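PDB 1RYB: CRS2 from Zea mays, which is required for the splicing of chloroplast group IIB introns, working in complexes with CAF1 or CAF2, and belongs to the peptidyl-tRNA hydrolase family without having that activity. Local coordinates for residues Gln165-Ser169 / Glu170-Gln174; Phe39-Val42 / Asp43-Ala47. One frame throughout, in Å; residues are numbered along the deposited sequence.

Contact 1. Residues Gln165-Ser169 / Glu170-Gln174; sequences QKFSS and EERVQ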
ATOM      1  N   GLN A 165       4.819   3.641  16.087  1.00 15.25           N
ATOM      2  CA  GLN A 165       3.986   4.572  16.896  1.00 15.32           C
ATOM      3  C   GLN A 165       2.870   5.154  16.087  1.00 15.57           C
ATOM      4  O   GLN A 165       2.854   5.088  14.882  1.00 16.21           O
ATOM      5  CB  GLN A 165       4.820   5.711  17.451  1.00 18.89           C
ATOM      6  CG  GLN A 165       5.394   5.256  18.828  1.00 31.80           C
ATOM      7  CD  GLN A 165       4.302   5.308  19.899  1.00100.00           C
ATOM      8  OE1 GLN A 165       4.552   5.021  21.091  1.00 75.46           O
ATOM      9  NE2 GLN A 165       3.075   5.683  19.473  1.00100.00           N
ATOM     10  N   LYS A 166       1.888   5.647  16.760  1.00 14.54           N
ATOM     11  CA  LYS A 166       0.733   6.213  16.070  1.00 11.38           C
ATOM     12  C   LYS A 166       1.037   7.628  15.598  1.00 17.84           C
ATOM     13  O   LYS A 166       1.958   8.293  16.065  1.00 19.03           O
ATOM     14  CB  LYS A 166      -0.429   6.203  17.058  1.00 17.57           C
ATOM     15  CG  LYS A 166      -0.898   4.750  17.304  1.00 18.13           C
ATOM     16  CD  LYS A 166      -2.358   4.608  17.787  1.00 28.58           C
ATOM     17  CE  LYS A 166      -2.679   3.239  18.410  1.00 92.16           C
ATOM     18  NZ  LYS A 166      -4.105   3.046  18.759  1.00 95.84           N
ATOM     19  N   PHE A 167       0.247   8.124  14.677  1.00 12.61           N
ATOM     20  CA  PHE A 167       0.446   9.439  14.210  1.00  9.14           C
ATOM     21  C   PHE A 167       0.007  10.392  15.298  1.00 11.98           C
ATOM     22  O   PHE A 167      -0.980  10.107  16.000  1.00 14.17           O
ATOM     23  CB  PHE A 167      -0.468   9.688  13.004  1.00 13.46           C
ATOM     24  CG  PHE A 167      -0.019   8.973  11.738  1.00 13.50           C
ATOM     25  CD1 PHE A 167      -0.689   7.833  11.293  1.00 14.29           C
ATOM     26  CD2 PHE A 167       1.108   9.413  11.027  1.00 13.14           C
ATOM     27  CE1 PHE A 167      -0.312   7.236  10.075  1.00 10.39           C
ATOM     28  CE2 PHE A 167       1.505   8.817   9.828  1.00 13.45           C
ATOM     29  CZ  PHE A 167       0.846   7.647   9.425  1.00 11.40           C
ATOM     30  N   SER A 168       0.658  11.546  15.349  1.00 15.10           N
ATOM     31  CA  SER A 168       0.240  12.628  16.258  1.00 18.33           C
ATOM     32  C   SER A 168      -1.103  13.155  15.856  1.00 24.57           C
ATOM     33  O   SER A 168      -1.609  12.875  14.758  1.00 20.61           O
ATOM     34  CB  SER A 168       1.240  13.769  16.374  1.00 21.24           C
ATOM     35  OG  SER A 168       1.283  14.508  15.174  1.00 20.22           O
ATOM     36  N   SER A 169      -1.706  13.948  16.727  1.00 15.45           N
ATOM     37  CA  SER A 169      -3.009  14.495  16.405  1.00 13.30           C
ATOM     38  C   SER A 169      -2.956  15.283  15.129  1.00 16.59           C
ATOM     39  O   SER A 169      -3.889  15.249  14.273  1.00 21.67           O
ATOM     40  CB  SER A 169      -3.423  15.487  17.499  1.00 22.33           C
ATOM     41  OG  SER A 169      -3.779  14.817  18.668  1.00 31.80           O
ATOM     42  N   GLU A 170      -1.879  16.061  15.012  1.00 17.04           N
ATOM     43  CA  GLU A 170      -1.787  16.914  13.837  1.00 28.60           C
ATOM     44  C   GLU A 170      -1.539  16.094  12.559  1.00 29.13           C
ATOM     45  O   GLU A 170      -2.131  16.353  11.533  1.00 17.85           O
ATOM     46  CB  GLU A 170      -0.751  18.033  14.005  1.00 31.91           C
ATOM     47  CG  GLU A 170      -1.029  18.947  15.244  1.00 24.21           C
ATOM     48  CD  GLU A 170      -0.725  18.290  16.564  1.00100.00           C
ATOM     49  OE1 GLU A 170       0.002  17.323  16.682  1.00 28.18           O
ATOM     50  OE2 GLU A 170      -1.346  18.854  17.572  1.00100.00           O
ATOM     51  N   GLU A 171      -0.676  15.057  12.694  1.00 26.30           N
ATOM     52  CA  GLU A 171      -0.303  14.152  11.585  1.00 15.13           C
ATOM     53  C   GLU A 171      -1.482  13.476  11.100  1.00 12.87           C
ATOM     54  O   GLU A 171      -1.707  13.361   9.896  1.00 20.32           O
ATOM     55  CB  GLU A 171       0.723  13.144  12.039  1.00 14.38           C
ATOM     56  CG  GLU A 171       2.074  13.863  12.153  1.00 13.53           C
ATOM     57  CD  GLU A 171       3.054  13.079  12.968  1.00 21.24           C
ATOM     58  OE1 GLU A 171       2.818  11.959  13.371  1.00 21.47           O
ATOM     59  OE2 GLU A 171       4.230  13.676  13.093  1.00 23.71           O
ATOM     60  N   ARG A 172      -2.295  13.106  12.034  1.00  9.91           N
ATOM     61  CA  ARG A 172      -3.526  12.389  11.724  1.00 18.25           C
ATOM     62  C   ARG A 172      -4.460  13.140  10.771  1.00 20.80           C
ATOM     63  O   ARG A 172      -5.063  12.578   9.857  1.00 18.60           O
ATOM     64  CB  ARG A 172      -4.182  11.943  13.029  1.00 16.28           C
ATOM     65  CG  ARG A 172      -5.577  11.381  12.896  1.00 26.35           C
ATOM     66  CD  ARG A 172      -5.699  10.467  11.694  1.00 67.19           C
ATOM     67  NE  ARG A 172      -5.065   9.192  11.954  1.00 22.30           N
ATOM     68  CZ  ARG A 172      -4.957   8.137  11.037  1.00 18.27           C
ATOM     69  NH1 ARG A 172      -5.404   8.147   9.812  1.00 12.23           N
ATOM     70  NH2 ARG A 172      -4.340   7.040  11.424  1.00 15.40           N
ATOM     71  N   VAL A 173      -4.598  14.415  10.981  1.00 18.74           N
ATOM     72  CA  VAL A 173      -5.476  15.211  10.160  1.00 13.47           C
ATOM     73  C   VAL A 173      -4.944  15.218   8.734  1.00 20.91           C
ATOM     74  O   VAL A 173      -5.685  15.162   7.728  1.00 18.81           O
ATOM     75  CB  VAL A 173      -5.491  16.650  10.738  1.00 19.87           C
ATOM     76  CG1 VAL A 173      -6.087  17.641   9.747  1.00 22.05           C
ATOM     77  CG2 VAL A 173      -6.323  16.706  12.034  1.00 39.14           C
ATOM     78  N   GLN A 174      -3.639  15.242   8.621  1.00 16.85           N
ATOM     79  CA  GLN A 174      -3.091  15.248   7.279  1.00 14.50           C
ATOM     80  C   GLN A 174      -3.194  13.865   6.666  1.00 15.72           C
ATOM     81  O   GLN A 174      -3.402  13.709   5.457  1.00 16.58           O
ATOM     82  CB  GLN A 174      -1.654  15.630   7.317  1.00 10.08           C
ATOM     83  CG  GLN A 174      -1.401  17.084   7.762  1.00 17.47           C
ATOM     84  CD  GLN A 174       0.041  17.356   8.094  1.00 23.81           C
ATOM     85  OE1 GLN A 174       0.825  16.465   8.541  1.00 20.46           O
ATOM     86  NE2 GLN A 174       0.349  18.615   8.083  1.00 31.65           N
TER
HETATM   87  O   HOH W   1      -2.728   6.782  13.996  1.00 19.47           O
HETATM   88  O   HOH W   2       2.820  16.429  15.406  1.00 32.97           O

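Contact 2. Residues Phe39-Val42 / Asp43-Ala47; sequences FEMV and DRIAA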
ATOM      1  N   PHE A  39      -2.142  -0.105   5.025  1.00  9.74           N
ATOM      2  CA  PHE A  39      -3.369  -0.837   5.406  1.00  9.89           C
ATOM      3  C   PHE A  39      -4.576   0.147   5.461  1.00 16.56           C
ATOM      4  O   PHE A  39      -5.688  -0.113   4.975  1.00 11.26           O
ATOM      5  CB  PHE A  39      -3.202  -1.425   6.828  1.00  7.14           C
ATOM      6  CG  PHE A  39      -2.581  -2.835   6.897  1.00  9.22           C
ATOM      7  CD1 PHE A  39      -1.938  -3.422   5.805  1.00 10.11           C
ATOM      8  CD2 PHE A  39      -2.706  -3.572   8.078  1.00  9.18           C
ATOM      9  CE1 PHE A  39      -1.419  -4.715   5.936  1.00 12.56           C
ATOM     10  CE2 PHE A  39      -2.201  -4.865   8.230  1.00 13.60           C
ATOM     11  CZ  PHE A  39      -1.536  -5.427   7.144  1.00 13.42           C
ATOM     12  N   GLU A  40      -4.351   1.342   6.062  1.00 13.84           N
ATOM     13  CA  GLU A  40      -5.436   2.319   6.128  1.00 11.15           C
ATOM     14  C   GLU A  40      -5.932   2.686   4.764  1.00  7.99           C
ATOM     15  O   GLU A  40      -7.115   2.877   4.525  1.00 11.58           O
ATOM     16  CB  GLU A  40      -4.957   3.612   6.859  1.00  9.78           C
ATOM     17  CG  GLU A  40      -4.629   3.351   8.388  1.00 10.74           C
ATOM     18  CD  GLU A  40      -4.423   4.674   9.104  1.00 17.85           C
ATOM     19  OE1 GLU A  40      -3.470   4.924   9.785  1.00 18.91           O
ATOM     20  OE2 GLU A  40      -5.263   5.589   8.749  1.00 18.58           O
ATOM     21  N   MET A  41      -4.993   2.908   3.824  1.00  8.97           N
ATOM     22  CA  MET A  41      -5.388   3.313   2.457  1.00  9.88           C
ATOM     23  C   MET A  41      -6.207   2.235   1.782  1.00  7.94           C
ATOM     24  O   MET A  41      -7.222   2.519   1.162  1.00 11.43           O
ATOM     25  CB  MET A  41      -4.160   3.657   1.569  1.00 10.12           C
ATOM     26  CG  MET A  41      -4.521   4.213   0.193  1.00  9.21           C
ATOM     27  SD  MET A  41      -5.258   5.856   0.292  1.00 12.01           S
ATOM     28  CE  MET A  41      -3.784   6.880   0.608  1.00 18.99           C
ATOM     29  N   VAL A  42      -5.704   1.001   1.814  1.00  8.05           N
ATOM     30  CA  VAL A  42      -6.481  -0.070   1.226  1.00 12.31           C
ATOM     31  C   VAL A  42      -7.856  -0.261   1.943  1.00  9.88           C
ATOM     32  O   VAL A  42      -8.855  -0.572   1.304  1.00 10.41           O
ATOM     33  CB  VAL A  42      -5.710  -1.390   0.964  1.00 16.95           C
ATOM     34  CG1 VAL A  42      -4.520  -1.101   0.069  1.00 14.70           C
ATOM     35  CG2 VAL A  42      -5.282  -2.079   2.226  1.00 10.89           C
ATOM     36  N   ASP A  43      -7.911  -0.064   3.225  1.00  9.38           N
ATOM     37  CA  ASP A  43      -9.199  -0.162   3.891  1.00 14.92           C
ATOM     38  C   ASP A  43     -10.138   0.845   3.351  1.00 14.71           C
ATOM     39  O   ASP A  43     -11.298   0.594   3.199  1.00 13.12           O
ATOM     40  CB  ASP A  43      -9.110   0.068   5.414  1.00 15.54           C
ATOM     41  CG  ASP A  43      -8.548  -1.159   6.138  1.00 18.14           C
ATOM     42  OD1 ASP A  43      -8.630  -2.289   5.718  1.00 13.27           O
ATOM     43  OD2 ASP A  43      -7.999  -0.862   7.298  1.00 23.32           O
ATOM     44  N   ARG A  44      -9.620   2.000   3.083  1.00 13.95           N
ATOM     45  CA  ARG A  44     -10.428   3.092   2.576  1.00 11.90           C
ATOM     46  C   ARG A  44     -10.831   2.829   1.155  1.00 13.27           C
ATOM     47  O   ARG A  44     -11.959   3.082   0.754  1.00 15.79           O
ATOM     48  CB  ARG A  44      -9.682   4.419   2.759  1.00 18.28           C
ATOM     49  CG  ARG A  44     -10.426   5.592   2.168  1.00 33.86           C
ATOM     50  CD  ARG A  44     -11.761   5.936   2.874  1.00 31.24           C
ATOM     51  NE  ARG A  44     -12.398   7.067   2.158  1.00 32.77           N
ATOM     52  CZ  ARG A  44     -13.254   6.988   1.118  1.00 23.08           C
ATOM     53  NH1 ARG A  44     -13.747   5.844   0.634  1.00 26.90           N
ATOM     54  NH2 ARG A  44     -13.659   8.120   0.562  1.00 28.51           N
ATOM     55  N   ILE A  45      -9.932   2.273   0.351  1.00 10.56           N
ATOM     56  CA  ILE A  45     -10.311   1.944  -1.031  1.00  9.61           C
ATOM     57  C   ILE A  45     -11.393   0.864  -1.020  1.00 13.73           C
ATOM     58  O   ILE A  45     -12.428   0.947  -1.737  1.00 11.61           O
ATOM     59  CB  ILE A  45      -9.092   1.492  -1.839  1.00 14.51           C
ATOM     60  CG1 ILE A  45      -8.182   2.730  -2.026  1.00  9.35           C
ATOM     61  CG2 ILE A  45      -9.473   0.851  -3.195  1.00 12.74           C
ATOM     62  CD1 ILE A  45      -6.768   2.320  -2.421  1.00  9.36           C
ATOM     63  N   ALA A  46     -11.188  -0.116  -0.204  1.00  9.63           N
ATOM     64  CA  ALA A  46     -12.141  -1.210  -0.119  1.00 11.88           C
ATOM     65  C   ALA A  46     -13.487  -0.706   0.278  1.00 12.63           C
ATOM     66  O   ALA A  46     -14.524  -1.054  -0.294  1.00 14.13           O
ATOM     67  CB  ALA A  46     -11.672  -2.262   0.873  1.00 11.36           C
ATOM     68  N   ALA A  47     -13.505   0.149   1.242  1.00 13.43           N
ATOM     69  CA  ALA A  47     -14.761   0.720   1.610  1.00 17.76           C
ATOM     70  C   ALA A  47     -15.421   1.473   0.438  1.00 25.10           C
ATOM     71  O   ALA A  47     -16.596   1.334   0.191  1.00 21.20           O
ATOM     72  CB  ALA A  47     -14.679   1.619   2.859  1.00 13.79           C
TER

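Contact 1. Residues Gln165-Ser169 / Glu170-Gln174
S168 and E171 trade bonds between side chain and backbone where the chain turns into helix 169-192. The backbone N of S168 donates to E171 OE1 over 3.0 Å in a nearly straight line (171°), arriving from above the carboxylate plane and not within it. In the other direction E171 N donates to S168 OG at 3.2 Å; with chi1 at 70°, the hydroxyl lies between its own N and carbonyl carbon and so faces the first turn. This reciprocal pair is a capping box with S168 as N-cap, a textbook way of satisfying amides at a helix start that have no earlier carbonyl to use. The helical pattern takes over at once, R172 N reaching S168 O at 2.8 Å.

The closer packing lies on the F167 side, where CB of F167 rests 3.8 Å from CB of E171. E171 OE1 sits at the edge of the phenyl ring, the carboxylate plane standing almost perpendicular to it, and the same oxygen also forms a salt bridge with R34. Replacing E171 with an alanine would probably leave the amide of S168 and the guanidinium of R34 without this shared acceptor and open a gap beside the F167 ring. R172, bent at chi2 and chi3, brings NH2 to 3.7 Å from F167 CD1, while NH1 pairs with E40 and D176.

Even beside F167 a water accepts in the guanidinium plane from R172 NH2, and only weakly from F167 N. The looser flank is that of S169 and E170, both exposed. There another water donates to E170 OE1 from 3.2 Å, and the bond from V173 N to S169 O is weak and stretched to 3.5 Å.

Contact 2. Residues Phe39-Val42 / Asp43-Ala47
M41 lays its CG against CD1 of I45, 3.9 Å away, one helical turn further along helix 37-48. The methionine has CG anti to the backbone N (chi1 -174°), which sets it beside the isoleucine; the bends at chi2 and chi3 only turn SD and CE. The two side chains cross at a slant, with an apolar touch near the base of one and the end of the other. CG1 of I45 also comes within 3.3 Å of M41 O, the same oxygen that accepts from I45 N at 2.8 Å.

The backbone beneath is a regular alpha helix, each carbonyl from F39 to V42 taking the amide four residues on. A46 CB lies 3.3 Å from V42 O.

The amphipathic character of the helix shows in its surroundings. M41, V42 and I45 all touch I105 of strand 102-108, and F39, V42 and A46 reach strand 70-77, whose K76 forms a salt bridge with D43. Toward helix 169-192, M41 meets L179, I45 meets V186, and R44 packs on V183 while its NE pairs with E180: the helix lies on the sheet with helix 169-192 alongside, M41 and I45 touching both.

Overall arrangement
Contact 2 takes up most of helix 37-48, and contact 1 spans the loop and first turn leading into helix 169-192, with their centres about 17 Å apart. They meet through E40, whose OE2 forms a 2.8 Å salt bridge with R172 NH1 and whose OE1 lies 3.9 Å from F167 CE1. Each contact borders a different part of the inherited hydrolase site. The side chain of F167 is about 6 Å from that of D107 and 8 Å from that of H35, the catalytic positions inferred from relatives; the F39 side chain is about 7 Å from that of Y30, a probable tRNA-binding residue.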